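Local coordinates for 1H-3-hydroxy-4-oxoquinoline 2,4-dioxygenase (Pseudomonas putida, PDB 3IBT), which cleaves the heterocyclic ring of 3-hydroxy-1H-quinolin-4-one with molecular oxygen and without a cofactor, giving N-formylanthranilate and carbon monoxide, at residues Gln71-Ala74 / Gln75-Leu78; Arg183-Glu186 / Ala187-Thr191; Gln218-Arg221 / Gln222-Glu226. All coordinates share one frame; numbering follows the deposited sequence.

Contact 1: Gln71-Ala74 / Gln75-Leu78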
loop_
_atom_site.group_PDB
_atom_site.type_symbol
_atom_site.label_atom_id
_atom_site.label_comp_id
_atom_site.label_asym_id
_atom_site.label_seq_id
_atom_site.Cartn_x
_atom_site.Cartn_y
_atom_site.Cartn_z
ATOM N N GLN A 71 11.988 4.867 -3.664
ATOM C CA GLN A 71 12.318 6.174 -3.056
ATOM C C GLN A 71 11.904 7.400 -3.872
ATOM O O GLN A 71 11.626 8.453 -3.289
ATOM C CB GLN A 71 13.797 6.257 -2.661
ATOM C CG GLN A 71 14.030 5.789 -1.248
ATOM C CD GLN A 71 15.390 5.220 -1.057
ATOM O OE1 GLN A 71 16.124 4.966 -2.025
ATOM N NE2 GLN A 71 15.760 5.014 0.202
ATOM N N THR A 72 11.866 7.263 -5.199
ATOM C CA THR A 72 11.329 8.345 -6.029
ATOM C C THR A 72 9.795 8.392 -5.927
ATOM O O THR A 72 9.229 9.472 -6.118
ATOM C CB THR A 72 11.793 8.301 -7.511
ATOM O OG1 THR A 72 10.957 7.406 -8.266
ATOM C CG2 THR A 72 13.252 7.854 -7.622
ATOM N N LEU A 73 9.127 7.256 -5.598
ATOM C CA LEU A 73 7.650 7.266 -5.484
ATOM C C LEU A 73 7.249 8.129 -4.318
ATOM O O LEU A 73 6.325 8.936 -4.430
ATOM C CB LEU A 73 7.045 5.884 -5.357
ATOM C CG LEU A 73 6.979 5.080 -6.646
ATOM C CD1 LEU A 73 6.340 3.710 -6.375
ATOM C CD2 LEU A 73 6.205 5.791 -7.667
ATOM N N ALA A 74 7.968 7.952 -3.211
ATOM C CA ALA A 74 8.029 8.903 -2.096
ATOM C C ALA A 74 8.175 10.350 -2.551
ATOM O O ALA A 74 7.446 11.252 -2.100
ATOM C CB ALA A 74 9.212 8.580 -1.236
ATOM N N GLN A 75 9.155 10.578 -3.413
ATOM C CA GLN A 75 9.427 11.904 -3.875
ATOM C C GLN A 75 8.219 12.492 -4.625
ATOM O O GLN A 75 7.841 13.647 -4.407
ATOM C CB GLN A 75 10.678 11.876 -4.745
ATOM C CG GLN A 75 11.939 11.697 -3.933
ATOM C CD GLN A 75 12.209 12.923 -3.092
ATOM O OE1 GLN A 75 12.632 14.018 -3.673
ATOM N NE2 GLN A 75 11.932 12.775 -1.714
ATOM N N ASP A 76 7.635 11.672 -5.502
ATOM C CA ASP A 76 6.333 11.927 -6.110
ATOM C C ASP A 76 5.336 12.519 -5.097
ATOM O O ASP A 76 4.903 13.678 -5.218
ATOM C CB ASP A 76 5.768 10.612 -6.693
ATOM C CG ASP A 76 6.590 10.082 -7.858
ATOM O OD1 ASP A 76 7.612 11.015 -8.300
ATOM O OD2 ASP A 76 6.183 8.860 -8.375
ATOM N N LEU A 77 4.995 11.717 -4.100
ATOM C CA LEU A 77 4.013 12.110 -3.131
ATOM C C LEU A 77 4.395 13.382 -2.362
ATOM O O LEU A 77 3.508 14.128 -1.938
ATOM C CB LEU A 77 3.767 10.955 -2.154
ATOM C CG LEU A 77 2.355 10.687 -1.637
ATOM C CD1 LEU A 77 2.531 9.815 -0.443
ATOM C CD2 LEU A 77 1.561 11.925 -1.239
ATOM N N LEU A 78 5.691 13.612 -2.147
ATOM C CA LEU A 78 6.139 14.812 -1.431
ATOM C C LEU A 78 5.967 16.101 -2.282
ATOM O O LEU A 78 5.658 17.203 -1.783
ATOM C CB LEU A 78 7.586 14.645 -0.990
ATOM C CG LEU A 78 7.883 13.677 0.155
ATOM C CD1 LEU A 78 9.382 13.587 0.301
ATOM C CD2 LEU A 78 7.284 14.121 1.458
#
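L73 and D76 meet on one flank of helix 70-83, the crossover helix between the parallel strands 49-53 and 89-94 of the alpha/beta-hydrolase sheet. Methyl CD2 of L73 lies beside OD2 of D76 at 3.1 Å, the two side chains crossing at a slant. What holds the carboxylate is its other oxygen, OD1, which makes a salt bridge with R56 NH2. In D76, CG lies beside its own backbone N (chi1 -66°), and this brings the carboxylate back against the preceding turn. The next residue, L77, packs on F25 and L27 of strand 23-27.

Q75 and L78 lie toward helix 97-107, where L78 touches Q107. The CG of Q75 sits 3.3 Å from Q71 O, after which the chain bends at its second torsion (-68°) and NE2 makes a weak hydrogen bond to Q107 OE1. That helix also meets L73 through V100 and A74 through D103. L73 further touches W55 and W30, and because W30 is a probable substrate-binding residue, this leucine probably stands in the second shell of the pocket.

Regular backbone bonds hold these side chains in step. D76 N donates to T72 O at 2.8 Å, nearly straight at 170°, and Q75 N reaches Q71 O over a longer 3.3 Å. At the far end L78 N bonds to A74 O at 2.9 Å, with CG of the same leucine lying 3.3 Å from that oxygen, A74 O.

Contact 2: Arg183-Glu186 / Ala187-Thr191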
loop_
_atom_site.group_PDB
_atom_site.type_symbol
_atom_site.label_atom_id
_atom_site.label_comp_id
_atom_site.label_asym_id
_atom_site.label_seq_id
_atom_site.Cartn_x
_atom_site.Cartn_y
_atom_site.Cartn_z
ATOM N N ARG A 183 11.809 -6.213 -8.533
ATOM C CA ARG A 183 13.135 -5.724 -8.235
ATOM C C ARG A 183 13.047 -4.834 -7.016
ATOM O O ARG A 183 13.888 -4.885 -6.104
ATOM C CB ARG A 183 13.652 -4.855 -9.356
ATOM C CG ARG A 183 13.992 -5.507 -10.649
ATOM C CD ARG A 183 14.850 -4.509 -11.362
ATOM N NE ARG A 183 14.547 -3.155 -10.857
ATOM C CZ ARG A 183 14.008 -2.183 -11.606
ATOM N NH1 ARG A 183 13.708 -2.395 -12.919
ATOM N NH2 ARG A 183 13.780 -0.988 -11.044
ATOM N N GLU A 184 12.020 -4.005 -7.003
ATOM C CA GLU A 184 11.957 -3.008 -5.975
ATOM C C GLU A 184 11.605 -3.549 -4.637
ATOM O O GLU A 184 12.246 -3.182 -3.659
ATOM C CB GLU A 184 11.031 -1.879 -6.361
ATOM C CG GLU A 184 11.636 -1.087 -7.479
ATOM C CD GLU A 184 13.049 -0.671 -7.158
ATOM O OE1 GLU A 184 13.312 -0.259 -6.000
ATOM O OE2 GLU A 184 13.897 -0.767 -8.066
ATOM N N ILE A 185 10.597 -4.413 -4.595
ATOM C CA ILE A 185 10.164 -5.009 -3.345
ATOM C C ILE A 185 11.329 -5.821 -2.791
ATOM O O ILE A 185 11.714 -5.698 -1.593
ATOM C CB ILE A 185 8.925 -5.923 -3.549
ATOM C CG1 ILE A 185 7.696 -5.125 -4.026
ATOM C CG2 ILE A 185 8.610 -6.714 -2.251
ATOM C CD1 ILE A 185 6.535 -5.980 -4.538
ATOM N N GLU A 186 11.898 -6.619 -3.704
ATOM C CA GLU A 186 13.071 -7.409 -3.419
ATOM C C GLU A 186 14.114 -6.486 -2.844
ATOM O O GLU A 186 14.526 -6.680 -1.721
ATOM C CB GLU A 186 13.600 -8.121 -4.663
ATOM C CG GLU A 186 14.108 -9.546 -4.379
ATOM C CD GLU A 186 14.826 -10.233 -5.570
ATOM O OE1 GLU A 186 15.145 -9.573 -6.600
ATOM O OE2 GLU A 186 15.104 -11.459 -5.451
ATOM N N ALA A 187 14.517 -5.458 -3.575
ATOM C CA ALA A 187 15.501 -4.501 -3.031
ATOM C C ALA A 187 15.240 -4.058 -1.540
ATOM O O ALA A 187 16.170 -4.089 -0.692
ATOM C CB ALA A 187 15.624 -3.308 -3.939
ATOM N N ASN A 188 13.993 -3.691 -1.217
ATOM C CA ASN A 188 13.677 -3.156 0.103
ATOM C C ASN A 188 13.880 -4.196 1.199
ATOM O O ASN A 188 14.444 -3.910 2.260
ATOM C CB ASN A 188 12.250 -2.634 0.144
ATOM C CG ASN A 188 11.999 -1.523 -0.841
ATOM O OD1 ASN A 188 12.686 -0.519 -0.823
ATOM N ND2 ASN A 188 11.019 -1.703 -1.710
ATOM N N TYR A 189 13.435 -5.411 0.948
ATOM C CA TYR A 189 13.692 -6.449 1.937
ATOM C C TYR A 189 15.166 -6.626 2.258
ATOM O O TYR A 189 15.520 -6.787 3.425
ATOM C CB TYR A 189 13.059 -7.761 1.529
ATOM C CG TYR A 189 11.598 -7.760 1.860
ATOM C CD1 TYR A 189 10.678 -7.283 0.957
ATOM C CD2 TYR A 189 11.150 -8.201 3.100
ATOM C CE1 TYR A 189 9.355 -7.273 1.258
ATOM C CE2 TYR A 189 9.823 -8.196 3.397
ATOM C CZ TYR A 189 8.935 -7.723 2.464
ATOM O OH TYR A 189 7.603 -7.677 2.747
ATOM N N ARG A 190 15.999 -6.528 1.212
ATOM C CA ARG A 190 17.456 -6.700 1.276
ATOM C C ARG A 190 18.088 -5.560 2.006
ATOM O O ARG A 190 19.116 -5.718 2.618
ATOM C CB ARG A 190 18.043 -6.707 -0.125
ATOM C CG ARG A 190 17.505 -7.792 -1.011
ATOM C CD ARG A 190 18.532 -8.920 -1.304
ATOM N NE ARG A 190 18.049 -9.759 -2.407
ATOM C CZ ARG A 190 17.927 -9.349 -3.684
ATOM N NH1 ARG A 190 18.258 -8.097 -4.089
ATOM N NH2 ARG A 190 17.460 -10.209 -4.579
ATOM N N THR A 191 17.480 -4.388 1.921
ATOM C CA THR A 191 18.008 -3.228 2.612
ATOM C C THR A 191 17.703 -3.280 4.113
ATOM O O THR A 191 18.593 -3.091 4.943
ATOM C CB THR A 191 17.460 -1.961 1.944
ATOM O OG1 THR A 191 17.891 -1.975 0.579
ATOM C CG2 THR A 191 17.929 -0.662 2.641
#
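Helix 175-192 belongs to the helical cap that many alpha/beta hydrolases insert between core strands, here 115-119 and 207-212, and E186 pairs on it with the exposed R190 one turn later. OE2 of E186 forms a salt bridge with R190 NH2 at 2.8 Å, but the position of that nitrogen is doubtful, and the geometry that follows is equally uncertain. The carboxylate and guanidinium planes stand 48° apart, and CG of E186 lies over one face of the guanidinium; a bend at the second torsion of R190 (-109°) turns its chain back toward the glutamate. The firmer partner is Q137 NE2, which donates a hydrogen bond to OE1, and E186 also packs on L133 of helix 127-135. With an alanine here, R190 would probably lose its charge mate and Q137 NE2 its acceptor, leaving the guanidinium free to swing.

The inward flank is largely apolar and aromatic. I185 and Y189 run side by side in the same direction, with methyl CG2 of I185 3.6 Å from Y189 CE1. I185 O, which accepts Y189 N at 3.1 Å, also comes up to the edge of the tyrosine ring. W99 and F129 pack edge-to-face with that ring, and Y189 OH is held by a bond to L122 O.

Before this turn, R183 NH2 and E184 OE2 make a salt bridge of 3.0 Å, in the guanidinium plane and on the anti lone pair of the carboxylate; D67 provides R183 NH2 with a second anion. The E184 side chain lies about 4 Å from that of W30, a probable substrate-binding residue. A cap helix lying this close to the pocket is a feature of the lidded alpha/beta-hydrolase fold.

Contact 3: Gln218-Arg221 / Gln222-Glu226; sequences QDYR and QLQLE. Unlike the reference sequence in segment 222-226: E226 (reference Asp).
Y220 and Q224 form the tight side of helix 218-230. OE1 of Q224 approaches Y220 CE2 at 3.4 Å, coming at a slant to the ring, with ring and amide planes 66° apart. Each polar end is held beyond the helix: Y220 OH bonds to L123 N, and Q224 NE2 to ND1 of H210 on strand 207-212. The ring is thrown toward this inner side by a first torsion of -169°, which sets CG opposite the backbone N. L122 and P215 pack on it, and its side chain lies about 7 Å from that of D120, the residue that probably raises the basicity of the active-site histidine. The backbone N of Q224 is shared between two acceptors, Y220 O and R221 O.

On the solvent side little is gripped. The amides of Q218 and Q222 come no nearer than 3.9 Å between their NE2 atoms, their planes 61° apart, and no hydrogen bond joins them. R221 stands between the two sides: its side chain rests on Y212 and H238, while its NH1 gives Q218 OE1 only a weak bond of 3.5 Å.

With Q224 and R221 against the strands and Q218 exposed, helix 218-230 is the connection of a beta-alpha-beta unit, linking the parallel strands 207-212 and 234-238 at the edge of the alpha/beta-hydrolase sheet.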
loop_
_atom_site.group_PDB
_atom_site.type_symbol
_atom_site.label_atom_id
_atom_site.label_comp_id
_atom_site.label_asym_id
_atom_site.label_seq_id
_atom_site.Cartn_x
_atom_site.Cartn_y
_atom_site.Cartn_z
ATOM N N GLN A 218 -1.598 -18.641 11.802
ATOM C CA GLN A 218 -1.727 -18.370 13.227
ATOM C C GLN A 218 -0.403 -17.903 13.841
ATOM O O GLN A 218 -0.410 -16.951 14.616
ATOM C CB GLN A 218 -2.375 -19.506 14.009
ATOM C CG GLN A 218 -2.545 -19.199 15.513
ATOM C CD GLN A 218 -3.345 -17.883 15.851
ATOM O OE1 GLN A 218 -4.092 -17.336 15.018
ATOM N NE2 GLN A 218 -3.196 -17.407 17.098
ATOM N N ASP A 219 0.726 -18.499 13.463
ATOM C CA ASP A 219 2.022 -18.002 13.951
ATOM C C ASP A 219 2.181 -16.483 13.763
ATOM O O ASP A 219 2.596 -15.773 14.720
ATOM C CB ASP A 219 3.194 -18.705 13.279
ATOM C CG ASP A 219 3.373 -20.162 13.730
ATOM O OD1 ASP A 219 2.817 -20.588 14.802
ATOM O OD2 ASP A 219 4.101 -20.880 12.980
ATOM N N TYR A 220 1.862 -16.025 12.533
ATOM C CA TYR A 220 1.989 -14.647 12.082
ATOM C C TYR A 220 1.082 -13.725 12.861
ATOM O O TYR A 220 1.487 -12.637 13.251
ATOM C CB TYR A 220 1.614 -14.556 10.591
ATOM C CG TYR A 220 1.939 -13.237 9.887
ATOM C CD1 TYR A 220 3.224 -12.997 9.373
ATOM C CD2 TYR A 220 0.956 -12.251 9.692
ATOM C CE1 TYR A 220 3.545 -11.807 8.693
ATOM C CE2 TYR A 220 1.267 -11.026 9.005
ATOM C CZ TYR A 220 2.564 -10.830 8.518
ATOM O OH TYR A 220 2.907 -9.669 7.879
ATOM N N ARG A 221 -0.163 -14.139 13.058
ATOM C CA ARG A 221 -1.070 -13.346 13.850
ATOM C C ARG A 221 -0.471 -13.193 15.248
ATOM O O ARG A 221 -0.488 -12.118 15.806
ATOM C CB ARG A 221 -2.445 -14.008 13.897
ATOM C CG ARG A 221 -3.101 -14.182 12.519
ATOM C CD ARG A 221 -4.414 -14.930 12.650
ATOM N NE ARG A 221 -4.953 -15.301 11.354
ATOM C CZ ARG A 221 -4.898 -16.537 10.853
ATOM N NH1 ARG A 221 -4.329 -17.513 11.561
ATOM N NH2 ARG A 221 -5.410 -16.818 9.648
ATOM N N GLN A 222 0.096 -14.273 15.787
ATOM C CA GLN A 222 0.727 -14.259 17.093
ATOM C C GLN A 222 1.997 -13.383 17.130
ATOM O O GLN A 222 2.282 -12.695 18.126
ATOM C CB GLN A 222 1.079 -15.684 17.455
ATOM C CG GLN A 222 1.397 -15.912 18.888
ATOM C CD GLN A 222 0.413 -15.267 19.820
ATOM O OE1 GLN A 222 0.799 -14.438 20.624
ATOM N NE2 GLN A 222 -0.859 -15.654 19.740
ATOM N N LEU A 223 2.773 -13.425 16.063
ATOM C CA LEU A 223 3.957 -12.587 15.961
ATOM C C LEU A 223 3.604 -11.106 16.144
ATOM O O LEU A 223 4.404 -10.350 16.677
ATOM C CB LEU A 223 4.621 -12.767 14.593
ATOM C CG LEU A 223 5.816 -11.855 14.309
ATOM C CD1 LEU A 223 7.108 -12.553 14.728
ATOM C CD2 LEU A 223 5.905 -11.298 12.843
ATOM N N GLN A 224 2.426 -10.674 15.708
ATOM C CA GLN A 224 2.180 -9.242 15.786
ATOM C C GLN A 224 1.704 -8.908 17.174
ATOM O O GLN A 224 2.132 -7.909 17.771
ATOM C CB GLN A 224 1.228 -8.719 14.709
ATOM C CG GLN A 224 1.832 -8.784 13.305
ATOM C CD GLN A 224 0.864 -8.256 12.232
ATOM O OE1 GLN A 224 0.192 -9.027 11.558
ATOM N NE2 GLN A 224 0.772 -6.925 12.103
ATOM N N LEU A 225 0.832 -9.750 17.691
ATOM C CA LEU A 225 0.332 -9.559 19.041
ATOM C C LEU A 225 1.490 -9.382 19.966
ATOM O O LEU A 225 1.462 -8.528 20.861
ATOM C CB LEU A 225 -0.513 -10.733 19.452
ATOM C CG LEU A 225 -2.018 -10.459 19.386
ATOM C CD1 LEU A 225 -2.454 -9.420 18.287
ATOM C CD2 LEU A 225 -2.696 -11.799 19.182
ATOM N N GLU A 226 2.550 -10.128 19.655
ATOM C CA GLU A 226 3.787 -10.107 20.433
ATOM C C GLU A 226 4.696 -8.925 20.174
ATOM O O GLU A 226 5.219 -8.354 21.115
ATOM C CB GLU A 226 4.550 -11.420 20.295
ATOM C CG GLU A 226 3.948 -12.557 21.124
ATOM C CD GLU A 226 4.630 -13.850 20.777
ATOM O OE1 GLU A 226 5.260 -13.877 19.693
ATOM O OE2 GLU A 226 4.586 -14.832 21.580
#

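Overall arrangement
All three contacts are short runs of about two helical turns held by backbone bonds, but each helix has a different place. Contacts 1 and 3 lie on helices that connect parallel strands of the core sheet, on opposite sides of the chain's centre and about 31 Å apart between centres; contact 2 lies in the cap, with its nearest atoms about 6 Å from contact 1 and 7 Å from contact 3. Contact 1 buries L73, A74, D76 and L77, D76 with its charge paired to R56. Contact 2 splits into a charged flank and an aromatic inner one. Contact 3 is the most exposed, dominated by amides, with only Y220 and Q224 buried.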